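Local coordinates for protein glycerol Dehydrogenase (Unidentified, PDB 5XN8) that probably catalyses the NAD-dependent oxidation of glycerol to dihydroxyacetone, as a metal-dependent member of the iron-containing alcohol dehydrogenase family, at residues A179-D184 with N338-V343; A251-I256 with L280-L285; V275-L280 with V307-M312. One frame throughout, in Å; residues are numbered along the deposited sequence.

All three contacts lie in the all-helical half of the chain, after the parallel-sheet half expected to bind NAD. Contacts 2 and 3 share helix 271-285 and Leu-280, their centres about 10 Å apart; the centre of contact 1 lies about 10 Å from that of contact 2 and about 20 Å from that of contact 3. The loop closed by contact 1 encloses the other two, whose segments alternate. Met-339 SD of contact 1 lies 3.8 Å from Ala-252 CB, and Ala-253 CB rests 3.7 Å from Gly-278 C of contact 3. Helix 271-285 thus links the surroundings of the zinc ligand His-254 to loop 307-312, while contact 1 bears on it from the side of helix 162-185.

Contact 1 of 3, residues A179-D184 with N338-V343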
ATOM      1  N   ALA A 179     -18.374  16.650  17.447  1.00 18.14           N
ATOM      2  CA  ALA A 179     -19.346  16.422  16.373  1.00 17.88           C
ATOM      3  C   ALA A 179     -19.510  14.926  16.175  1.00 17.80           C
ATOM      4  O   ALA A 179     -20.623  14.408  16.273  1.00 17.97           O
ATOM      5  CB  ALA A 179     -18.889  17.083  15.090  1.00 17.85           C
ATOM      6  N   LYS A 180     -18.386  14.237  15.949  1.00 17.62           N
ATOM      7  CA  LYS A 180     -18.364  12.777  15.703  1.00 18.10           C
ATOM      8  C   LYS A 180     -18.940  11.961  16.864  1.00 18.53           C
ATOM      9  O   LYS A 180     -19.552  10.921  16.643  1.00 18.95           O
ATOM     10  CB  LYS A 180     -16.938  12.315  15.365  1.00 17.92           C
ATOM     11  CG  LYS A 180     -16.769  10.851  14.988  1.00 18.09           C
ATOM     12  CD  LYS A 180     -17.690  10.441  13.849  1.00 18.24           C
ATOM     13  CE  LYS A 180     -17.246   9.142  13.199  1.00 18.32           C
ATOM     14  NZ  LYS A 180     -17.562   7.943  14.033  1.00 18.57           N
ATOM     15  N   ALA A 181     -18.755  12.446  18.091  1.00 18.66           N
ATOM     16  CA  ALA A 181     -19.326  11.819  19.291  1.00 18.83           C
ATOM     17  C   ALA A 181     -20.836  11.999  19.383  1.00 20.04           C
ATOM     18  O   ALA A 181     -21.541  11.106  19.860  1.00 19.60           O
ATOM     19  CB  ALA A 181     -18.663  12.370  20.540  1.00 18.88           C
ATOM     20  N   CYS A 182     -21.332  13.163  18.961  1.00 21.41           N
ATOM     21  CA  CYS A 182     -22.780  13.393  18.841  1.00 22.11           C
ATOM     22  C   CYS A 182     -23.392  12.583  17.697  1.00 22.25           C
ATOM     23  O   CYS A 182     -24.505  12.075  17.817  1.00 22.93           O
ATOM     24  CB  CYS A 182     -23.086  14.886  18.671  1.00 22.46           C
ATOM     25  SG  CYS A 182     -22.732  15.852  20.162  1.00 23.92           S
ATOM     26  N   TYR A 183     -22.665  12.466  16.592  1.00 22.69           N
ATOM     27  CA  TYR A 183     -23.111  11.659  15.445  1.00 22.51           C
ATOM     28  C   TYR A 183     -23.252  10.187  15.833  1.00 22.43           C
ATOM     29  O   TYR A 183     -24.292   9.572  15.567  1.00 23.57           O
ATOM     30  CB  TYR A 183     -22.131  11.820  14.281  1.00 22.51           C
ATOM     31  CG  TYR A 183     -22.514  11.113  13.003  1.00 22.41           C
ATOM     32  CD1 TYR A 183     -23.578  11.558  12.228  1.00 23.20           C
ATOM     33  CD2 TYR A 183     -21.788  10.011  12.551  1.00 22.41           C
ATOM     34  CE1 TYR A 183     -23.927  10.913  11.041  1.00 23.43           C
ATOM     35  CE2 TYR A 183     -22.114   9.361  11.369  1.00 22.65           C
ATOM     36  CZ  TYR A 183     -23.179   9.814  10.617  1.00 23.31           C
ATOM     37  OH  TYR A 183     -23.502   9.162   9.450  1.00 24.10           O
ATOM     38  N   ASP A 184     -22.225   9.635  16.481  1.00 21.91           N
ATOM     39  CA  ASP A 184     -22.274   8.256  16.986  1.00 21.82           C
ATOM     40  C   ASP A 184     -23.352   8.063  18.051  1.00 22.36           C
ATOM     41  O   ASP A 184     -24.011   7.030  18.088  1.00 22.60           O
ATOM     42  CB  ASP A 184     -20.920   7.817  17.562  1.00 21.13           C
ATOM     43  CG  ASP A 184     -19.821   7.736  16.513  1.00 20.34           C
ATOM     44  OD1 ASP A 184     -20.128   7.552  15.307  1.00 20.00           O
ATOM     45  OD2 ASP A 184     -18.638   7.857  16.907  1.00 19.06           O
ATOM     46  N   ASN A 338     -24.135  13.923  25.698  1.00 25.00           N
ATOM     47  CA  ASN A 338     -24.146  13.602  24.271  1.00 24.43           C
ATOM     48  C   ASN A 338     -23.089  12.566  23.847  1.00 24.00           C
ATOM     49  O   ASN A 338     -23.067  12.195  22.682  1.00 23.29           O
ATOM     50  CB  ASN A 338     -23.957  14.879  23.425  1.00 24.01           C
ATOM     51  CG  ASN A 338     -25.073  15.896  23.623  1.00 24.21           C
ATOM     52  OD1 ASN A 338     -26.192  15.553  24.003  1.00 25.07           O
ATOM     53  ND2 ASN A 338     -24.776  17.156  23.331  1.00 23.66           N
ATOM     54  N   MET A 339     -22.225  12.105  24.752  1.00 23.87           N
ATOM     55  CA  MET A 339     -21.276  11.024  24.419  1.00 23.59           C
ATOM     56  C   MET A 339     -22.021   9.715  24.173  1.00 23.42           C
ATOM     57  O   MET A 339     -23.060   9.470  24.791  1.00 25.16           O
ATOM     58  CB  MET A 339     -20.219  10.809  25.522  1.00 22.69           C
ATOM     59  CG  MET A 339     -19.266  11.964  25.752  1.00 22.25           C
ATOM     60  SD  MET A 339     -18.226  12.471  24.372  1.00 21.56           S
ATOM     61  CE  MET A 339     -17.020  11.140  24.287  1.00 20.81           C
ATOM     62  N   PRO A 340     -21.477   8.845  23.299  1.00 22.86           N
ATOM     63  CA  PRO A 340     -22.170   7.588  22.987  1.00 23.54           C
ATOM     64  C   PRO A 340     -22.004   6.473  24.031  1.00 24.16           C
ATOM     65  O   PRO A 340     -22.192   5.302  23.705  1.00 23.94           O
ATOM     66  CB  PRO A 340     -21.548   7.191  21.640  1.00 23.07           C
ATOM     67  CG  PRO A 340     -20.164   7.734  21.699  1.00 22.13           C
ATOM     68  CD  PRO A 340     -20.258   9.012  22.482  1.00 21.93           C
ATOM     69  N   PHE A 341     -21.653   6.822  25.272  1.00 24.78           N
ATOM     70  CA  PHE A 341     -21.545   5.847  26.359  1.00 25.85           C
ATOM     71  C   PHE A 341     -21.833   6.554  27.686  1.00 27.82           C
ATOM     72  O   PHE A 341     -21.934   7.786  27.732  1.00 28.58           O
ATOM     73  CB  PHE A 341     -20.154   5.199  26.369  1.00 24.72           C
ATOM     74  CG  PHE A 341     -19.027   6.186  26.232  1.00 24.02           C
ATOM     75  CD1 PHE A 341     -18.549   6.541  24.974  1.00 23.13           C
ATOM     76  CD2 PHE A 341     -18.458   6.773  27.353  1.00 23.19           C
ATOM     77  CE1 PHE A 341     -17.526   7.468  24.842  1.00 22.79           C
ATOM     78  CE2 PHE A 341     -17.440   7.692  27.232  1.00 22.82           C
ATOM     79  CZ  PHE A 341     -16.966   8.041  25.980  1.00 22.91           C
ATOM     80  N   ALA A 342     -21.976   5.772  28.754  1.00 29.31           N
ATOM     81  CA  ALA A 342     -22.260   6.322  30.076  1.00 30.97           C
ATOM     82  C   ALA A 342     -21.063   7.115  30.611  1.00 32.03           C
ATOM     83  O   ALA A 342     -19.935   6.605  30.621  1.00 32.10           O
ATOM     84  CB  ALA A 342     -22.620   5.210  31.049  1.00 32.17           C
ATOM     85  N   VAL A 343     -21.316   8.341  31.068  1.00 32.27           N
ATOM     86  CA  VAL A 343     -20.292   9.157  31.721  1.00 31.93           C
ATOM     87  C   VAL A 343     -20.705   9.431  33.165  1.00 32.37           C
ATOM     88  O   VAL A 343     -21.860   9.763  33.430  1.00 32.37           O
ATOM     89  CB  VAL A 343     -20.055  10.507  30.997  1.00 32.41           C
ATOM     90  CG1 VAL A 343     -18.930  11.281  31.685  1.00 32.67           C
ATOM     91  CG2 VAL A 343     -19.755  10.302  29.508  1.00 31.76           C
TER
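Ala-181, Cys-182 and Asp-184, on the last turns of helix 162-185, meet Asn-338, Met-339 and Pro-340 of the loop before helix 345-363 without a hydrogen bond between the two segments. Apolar contacts carry most of the interface. Ala-181 CB points at the loop and meets Met-339 SD at 3.9 Å, with Pro-340 CD a little farther off. The Met-339 side chain starts away from the helix, but its bends at chi2 and chi3 (-61° and -73°) bring the sulfur back beside the alanine methyl. Pro-340 lies alongside the helix: its CD is 3.6 Å from Ala-181 O, and its CB lies 4.2 Å from Asp-184 CB. The thiol makes a separate contact, Cys-182 SG resting on Asn-338 CB at 3.6 Å.

No polar bond crosses the contact. Ala-181 O and Asn-338 O stand 3.4 Å apart as two acceptors. Asn-338 gives its ND2 to Leu-250 O, tying the loop to the residue just before the 251-256 segment. Within the helix Lys-180 reaches Asp-184 one turn later in a salt bridge, NZ to OD1 at 2.9 Å, using the syn lone pair of that oxygen; a weak second bond runs from NZ to OD2 at 3.1 Å. With both oxygens on one ammonium, this i to i+4 pair can hold the carboxylate while Asp-184 CB faces the proline.

Farther along the loop, Phe-341 packs on Arg-186 of a neighbouring subunit. Met-339 and Ala-181 both touch Gln-282 of helix 271-285. The arrangement is a helix-to-loop contact of the all-helical domain of the iron-containing alcohol dehydrogenase fold, joining the C-terminal turns of the helix that carries the zinc ligand Asp-171 to the segment leading into the last helix.

Contact 2 of 3, residues A251-I256 with L280-L285. With ZN (zinc ion), chain E.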
ATOM      1  N   ALA A 251     -19.954  18.184  22.930  1.00 20.89           N
ATOM      2  CA  ALA A 251     -19.942  16.975  23.754  1.00 21.44           C
ATOM      3  C   ALA A 251     -18.996  17.143  24.958  1.00 21.75           C
ATOM      4  O   ALA A 251     -19.130  18.138  25.669  1.00 23.04           O
ATOM      5  CB  ALA A 251     -19.634  15.742  22.903  1.00 21.24           C
ATOM      6  N   ALA A 252     -18.055  16.227  25.200  1.00 21.50           N
ATOM      7  CA  ALA A 252     -17.275  16.231  26.448  1.00 20.96           C
ATOM      8  C   ALA A 252     -16.372  17.442  26.603  1.00 21.24           C
ATOM      9  O   ALA A 252     -16.374  18.091  27.659  1.00 21.73           O
ATOM     10  CB  ALA A 252     -16.438  14.974  26.555  1.00 20.69           C
ATOM     11  N   ALA A 253     -15.604  17.745  25.557  1.00 20.46           N
ATOM     12  CA  ALA A 253     -14.589  18.805  25.599  1.00 20.82           C
ATOM     13  C   ALA A 253     -15.078  20.154  26.142  1.00 20.87           C
ATOM     14  O   ALA A 253     -14.392  20.789  26.955  1.00 20.49           O
ATOM     15  CB  ALA A 253     -13.972  18.998  24.224  1.00 20.51           C
ATOM     16  N   HIS A 254     -16.245  20.578  25.683  1.00 20.57           N
ATOM     17  CA  HIS A 254     -16.847  21.872  26.083  1.00 20.68           C
ATOM     18  C   HIS A 254     -17.523  21.811  27.454  1.00 20.75           C
ATOM     19  O   HIS A 254     -17.545  22.804  28.179  1.00 21.76           O
ATOM     20  CB  HIS A 254     -17.815  22.341  24.993  1.00 20.54           C
ATOM     21  CG  HIS A 254     -17.183  23.244  23.982  1.00 20.20           C
ATOM     22  ND1 HIS A 254     -16.517  22.787  22.861  1.00 19.95           N
ATOM     23  CD2 HIS A 254     -17.174  24.588  23.898  1.00 20.46           C
ATOM     24  CE1 HIS A 254     -16.066  23.818  22.174  1.00 20.00           C
ATOM     25  NE2 HIS A 254     -16.467  24.928  22.765  1.00 19.82           N
ATOM     26  N   ALA A 255     -18.081  20.663  27.809  1.00 20.70           N
ATOM     27  CA  ALA A 255     -18.542  20.424  29.181  1.00 20.84           C
ATOM     28  C   ALA A 255     -17.394  20.508  30.186  1.00 21.09           C
ATOM     29  O   ALA A 255     -17.564  21.084  31.261  1.00 21.49           O
ATOM     30  CB  ALA A 255     -19.237  19.080  29.291  1.00 20.60           C
ATOM     31  N   ILE A 256     -16.236  19.935  29.845  1.00 21.06           N
ATOM     32  CA  ILE A 256     -15.056  19.976  30.730  1.00 21.07           C
ATOM     33  C   ILE A 256     -14.528  21.409  30.831  1.00 21.62           C
ATOM     34  O   ILE A 256     -14.176  21.848  31.927  1.00 22.08           O
ATOM     35  CB  ILE A 256     -13.925  18.987  30.303  1.00 20.76           C
ATOM     36  CG1 ILE A 256     -14.384  17.538  30.505  1.00 20.54           C
ATOM     37  CG2 ILE A 256     -12.622  19.255  31.063  1.00 20.89           C
ATOM     38  CD1 ILE A 256     -13.451  16.507  29.920  1.00 20.22           C
ATOM     39  N   LEU A 280      -8.351  16.753  24.773  1.00 23.65           N
ATOM     40  CA  LEU A 280      -7.419  15.709  25.187  1.00 24.02           C
ATOM     41  C   LEU A 280      -8.015  14.802  26.246  1.00 23.88           C
ATOM     42  O   LEU A 280      -7.822  13.582  26.207  1.00 23.26           O
ATOM     43  CB  LEU A 280      -6.087  16.314  25.667  1.00 24.81           C
ATOM     44  CG  LEU A 280      -4.977  16.179  24.618  1.00 26.15           C
ATOM     45  CD1 LEU A 280      -3.952  17.316  24.740  1.00 27.78           C
ATOM     46  CD2 LEU A 280      -4.355  14.784  24.697  1.00 25.87           C
ATOM     47  N   ALA A 281      -8.752  15.400  27.179  1.00 24.43           N
ATOM     48  CA  ALA A 281      -9.511  14.638  28.167  1.00 24.43           C
ATOM     49  C   ALA A 281     -10.595  13.781  27.508  1.00 23.48           C
ATOM     50  O   ALA A 281     -10.821  12.654  27.931  1.00 23.46           O
ATOM     51  CB  ALA A 281     -10.122  15.577  29.196  1.00 24.78           C
ATOM     52  N   GLN A 282     -11.264  14.314  26.486  1.00 23.82           N
ATOM     53  CA  GLN A 282     -12.273  13.546  25.742  1.00 23.87           C
ATOM     54  C   GLN A 282     -11.678  12.338  25.011  1.00 23.66           C
ATOM     55  O   GLN A 282     -12.323  11.296  24.947  1.00 25.12           O
ATOM     56  CB  GLN A 282     -13.049  14.432  24.758  1.00 23.94           C
ATOM     57  CG  GLN A 282     -14.148  13.675  24.002  1.00 23.96           C
ATOM     58  CD  GLN A 282     -14.905  14.526  23.018  1.00 23.26           C
ATOM     59  OE1 GLN A 282     -15.307  15.643  23.315  1.00 24.39           O
ATOM     60  NE2 GLN A 282     -15.127  13.988  21.839  1.00 24.02           N
ATOM     61  N   LEU A 283     -10.461  12.467  24.481  1.00 23.68           N
ATOM     62  CA  LEU A 283      -9.796  11.349  23.794  1.00 23.98           C
ATOM     63  C   LEU A 283      -9.517  10.163  24.715  1.00 23.96           C
ATOM     64  O   LEU A 283      -9.704   9.009  24.333  1.00 24.62           O
ATOM     65  CB  LEU A 283      -8.477  11.803  23.160  1.00 24.12           C
ATOM     66  CG  LEU A 283      -8.509  12.837  22.040  1.00 24.52           C
ATOM     67  CD1 LEU A 283      -7.087  13.103  21.572  1.00 25.07           C
ATOM     68  CD2 LEU A 283      -9.396  12.405  20.891  1.00 24.44           C
ATOM     69  N   VAL A 284      -9.058  10.457  25.922  1.00 24.95           N
ATOM     70  CA  VAL A 284      -8.843   9.453  26.969  1.00 24.46           C
ATOM     71  C   VAL A 284     -10.176   8.873  27.438  1.00 24.78           C
ATOM     72  O   VAL A 284     -10.255   7.693  27.782  1.00 25.97           O
ATOM     73  CB  VAL A 284      -8.075  10.059  28.161  1.00 25.04           C
ATOM     74  CG1 VAL A 284      -8.019   9.088  29.340  1.00 25.84           C
ATOM     75  CG2 VAL A 284      -6.660  10.450  27.728  1.00 24.44           C
ATOM     76  N   LEU A 285     -11.207   9.713  27.444  1.00 24.86           N
ATOM     77  CA  LEU A 285     -12.564   9.335  27.847  1.00 25.69           C
ATOM     78  C   LEU A 285     -13.219   8.343  26.882  1.00 26.33           C
ATOM     79  O   LEU A 285     -13.789   7.340  27.321  1.00 26.16           O
ATOM     80  CB  LEU A 285     -13.431  10.595  27.957  1.00 26.21           C
ATOM     81  CG  LEU A 285     -14.764  10.526  28.696  1.00 26.51           C
ATOM     82  CD1 LEU A 285     -14.542  10.128  30.143  1.00 27.10           C
ATOM     83  CD2 LEU A 285     -15.455  11.864  28.594  1.00 26.58           C
TER
HETATM   84 ZN    ZN E 401     -15.916  26.895  21.995  1.00 32.56          ZN
HETATM   85  O   HOH W   1     -17.883  27.201  22.781  1.00 23.56           O
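The side-chain oxygen of Gln-282 takes the backbone N-H of Ala-253 in the first turn of helix 252-260, an unusual polar bond in an otherwise apolar contact. Helices 252-260 and 271-285 belong to the all-helical domain of this iron-containing alcohol dehydrogenase fold, and their short segments cross at 127° with axes 8.8 Å apart. With CG anti to the backbone N (chi1 -178°) and the chain extended beyond it, Gln-282 brings OE1 to 3.1 Å from Ala-253 N. The N-H...O angle is 155°, and the donor lies in the carbonyl plane. Ala-251, at the N-cap position, has no polar side chain, and the Gln-282 oxygen serves this first-turn N-H from the other helix. NE2 donates to Gln-286 OE1, which would help fix the amide's rotation.

Ala-252 CB lies 3.7 Å from Gln-282 CG and also touches Leu-285 CD2. His-254 points away and binds zinc through NE2 at 2.2 Å, alongside Asp-171, His-271 and a water; the site probably corresponds to the catalytic manganese site of a close relative. His-254 ND1 is hydrogen-bonded to Glu-178 OE1, a second-shell group. One turn beyond Ala-252, Ile-256 CD1 meets Ala-281 CB at 3.5 Å.

Contact 3 of 3, residues V275-L280 with V307-M312; sequences VAFGTL and VTLAQM
A Met-aromatic contact joins helix 271-285 to the loop between helices 290-303 and 318-329: Met-312 SD lies 4.0 Å from the centroid of the Phe-277 ring. The approach is oblique, with the sulfur 35° off the ring normal and closest to the CG and CD2 side. CG of Phe-277 is anti to the backbone N (chi1 -179°), which sends the ring out toward the loop. Leu-309 CD2 touches the far end of the ring, 3.9 Å from CZ. At the ring edge, near its plane, Val-307 O comes within 3.8 Å of CE1.

The loop supplying these partners, in the all-helical domain, contains an ST motif at Thr-308 that runs into the 3-10 segment 310-312. Thr-308 OG1 accepts from Gln-311 N at 3.2 Å, while Gln-311 OE1 turns back to take the Val-307 N-H at 2.8 Å. That bond runs nearly along the C=O axis and ties Val-307 to Gln-311 across the motif. Leu-309 N, in addition, is hydrogen-bonded to Asp-356 OD1 on helix 345-363.

One turn on from Phe-277, Leu-280 CD1 packs against Val-307 CG1 at 3.6 Å. Both of these residues also touch Leu-297 of helix 290-303.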
ATOM      1  N   VAL A 275     -10.432  24.439  26.034  1.00 23.60           N
ATOM      2  CA  VAL A 275     -11.085  23.463  25.149  1.00 22.88           C
ATOM      3  C   VAL A 275     -10.061  22.486  24.555  1.00 22.85           C
ATOM      4  O   VAL A 275     -10.357  21.297  24.374  1.00 22.52           O
ATOM      5  CB  VAL A 275     -11.876  24.188  24.025  1.00 22.64           C
ATOM      6  CG1 VAL A 275     -12.339  23.232  22.936  1.00 22.98           C
ATOM      7  CG2 VAL A 275     -13.073  24.930  24.591  1.00 22.68           C
ATOM      8  N   ALA A 276      -8.854  22.977  24.268  1.00 22.31           N
ATOM      9  CA  ALA A 276      -7.797  22.122  23.732  1.00 21.49           C
ATOM     10  C   ALA A 276      -7.428  21.014  24.710  1.00 20.78           C
ATOM     11  O   ALA A 276      -7.302  19.849  24.317  1.00 19.84           O
ATOM     12  CB  ALA A 276      -6.581  22.944  23.362  1.00 21.96           C
ATOM     13  N   PHE A 277      -7.290  21.367  25.986  1.00 20.79           N
ATOM     14  CA  PHE A 277      -7.064  20.369  27.024  1.00 20.81           C
ATOM     15  C   PHE A 277      -8.282  19.477  27.216  1.00 21.12           C
ATOM     16  O   PHE A 277      -8.141  18.265  27.376  1.00 21.49           O
ATOM     17  CB  PHE A 277      -6.678  21.012  28.359  1.00 21.01           C
ATOM     18  CG  PHE A 277      -6.404  20.003  29.445  1.00 20.92           C
ATOM     19  CD1 PHE A 277      -5.223  19.279  29.443  1.00 20.97           C
ATOM     20  CD2 PHE A 277      -7.340  19.748  30.433  1.00 20.81           C
ATOM     21  CE1 PHE A 277      -4.970  18.320  30.421  1.00 20.82           C
ATOM     22  CE2 PHE A 277      -7.100  18.794  31.416  1.00 21.06           C
ATOM     23  CZ  PHE A 277      -5.907  18.087  31.414  1.00 21.62           C
ATOM     24  N   GLY A 278      -9.468  20.078  27.215  1.00 21.92           N
ATOM     25  CA  GLY A 278     -10.719  19.334  27.294  1.00 21.97           C
ATOM     26  C   GLY A 278     -10.916  18.310  26.190  1.00 21.67           C
ATOM     27  O   GLY A 278     -11.509  17.263  26.428  1.00 21.79           O
ATOM     28  N   THR A 279     -10.422  18.618  24.993  1.00 22.33           N
ATOM     29  CA  THR A 279     -10.397  17.669  23.880  1.00 22.86           C
ATOM     30  C   THR A 279      -9.503  16.477  24.181  1.00 23.52           C
ATOM     31  O   THR A 279      -9.853  15.333  23.868  1.00 25.51           O
ATOM     32  CB  THR A 279      -9.905  18.345  22.587  1.00 22.42           C
ATOM     33  OG1 THR A 279     -10.750  19.458  22.297  1.00 22.23           O
ATOM     34  CG2 THR A 279      -9.940  17.384  21.399  1.00 22.98           C
ATOM     35  N   LEU A 280      -8.351  16.753  24.773  1.00 23.65           N
ATOM     36  CA  LEU A 280      -7.419  15.709  25.187  1.00 24.02           C
ATOM     37  C   LEU A 280      -8.015  14.802  26.246  1.00 23.88           C
ATOM     38  O   LEU A 280      -7.822  13.582  26.207  1.00 23.26           O
ATOM     39  CB  LEU A 280      -6.087  16.314  25.667  1.00 24.81           C
ATOM     40  CG  LEU A 280      -4.977  16.179  24.618  1.00 26.15           C
ATOM     41  CD1 LEU A 280      -3.952  17.316  24.740  1.00 27.78           C
ATOM     42  CD2 LEU A 280      -4.355  14.784  24.697  1.00 25.87           C
ATOM     43  N   VAL A 307      -1.306  21.017  27.342  1.00 19.82           N
ATOM     44  CA  VAL A 307      -1.536  19.559  27.385  1.00 19.12           C
ATOM     45  C   VAL A 307      -1.432  18.974  28.805  1.00 19.11           C
ATOM     46  O   VAL A 307      -1.536  17.771  28.989  1.00 18.37           O
ATOM     47  CB  VAL A 307      -0.595  18.804  26.418  1.00 19.04           C
ATOM     48  CG1 VAL A 307      -0.870  19.223  24.982  1.00 18.65           C
ATOM     49  CG2 VAL A 307       0.869  19.034  26.752  1.00 19.53           C
ATOM     50  N   THR A 308      -1.245  19.841  29.803  1.00 19.58           N
ATOM     51  CA  THR A 308      -1.100  19.430  31.200  1.00 19.98           C
ATOM     52  C   THR A 308      -1.845  20.401  32.090  1.00 20.30           C
ATOM     53  O   THR A 308      -2.002  21.578  31.745  1.00 21.23           O
ATOM     54  CB  THR A 308       0.372  19.465  31.653  1.00 19.62           C
ATOM     55  OG1 THR A 308       0.862  20.793  31.531  1.00 19.86           O
ATOM     56  CG2 THR A 308       1.239  18.549  30.824  1.00 19.64           C
ATOM     57  N   LEU A 309      -2.252  19.915  33.255  1.00 20.38           N
ATOM     58  CA  LEU A 309      -2.888  20.755  34.258  1.00 20.94           C
ATOM     59  C   LEU A 309      -2.012  21.934  34.678  1.00 22.03           C
ATOM     60  O   LEU A 309      -2.522  23.043  34.841  1.00 23.05           O
ATOM     61  CB  LEU A 309      -3.260  19.921  35.478  1.00 20.91           C
ATOM     62  CG  LEU A 309      -4.380  18.908  35.241  1.00 20.36           C
ATOM     63  CD1 LEU A 309      -4.510  17.971  36.414  1.00 20.56           C
ATOM     64  CD2 LEU A 309      -5.702  19.618  34.975  1.00 20.48           C
ATOM     65  N   ALA A 310      -0.704  21.705  34.817  1.00 22.48           N
ATOM     66  CA  ALA A 310       0.243  22.768  35.199  1.00 23.54           C
ATOM     67  C   ALA A 310       0.276  23.929  34.203  1.00 23.93           C
ATOM     68  O   ALA A 310       0.318  25.079  34.604  1.00 24.11           O
ATOM     69  CB  ALA A 310       1.646  22.194  35.393  1.00 23.63           C
ATOM     70  N   GLN A 311       0.228  23.634  32.906  1.00 24.81           N
ATOM     71  CA  GLN A 311       0.145  24.692  31.876  1.00 24.97           C
ATOM     72  C   GLN A 311      -1.160  25.499  31.910  1.00 26.20           C
ATOM     73  O   GLN A 311      -1.234  26.573  31.301  1.00 25.89           O
ATOM     74  CB  GLN A 311       0.315  24.104  30.484  1.00 24.66           C
ATOM     75  CG  GLN A 311       1.726  23.641  30.162  1.00 24.93           C
ATOM     76  CD  GLN A 311       1.803  22.966  28.813  1.00 24.67           C
ATOM     77  OE1 GLN A 311       0.924  22.197  28.458  1.00 25.73           O
ATOM     78  NE2 GLN A 311       2.846  23.260  28.047  1.00 25.17           N
ATOM     79  N   MET A 312      -2.184  24.962  32.581  1.00 27.14           N
ATOM     80  CA  MET A 312      -3.436  25.672  32.856  1.00 27.64           C
ATOM     81  C   MET A 312      -3.510  26.329  34.245  1.00 28.13           C
ATOM     82  O   MET A 312      -4.574  26.803  34.642  1.00 28.12           O
ATOM     83  CB  MET A 312      -4.592  24.687  32.727  1.00 28.29           C
ATOM     84  CG  MET A 312      -4.716  24.057  31.359  1.00 28.62           C
ATOM     85  SD  MET A 312      -6.079  22.917  31.335  1.00 30.04           S
ATOM     86  CE  MET A 312      -7.489  23.991  31.539  1.00 29.75           C
TER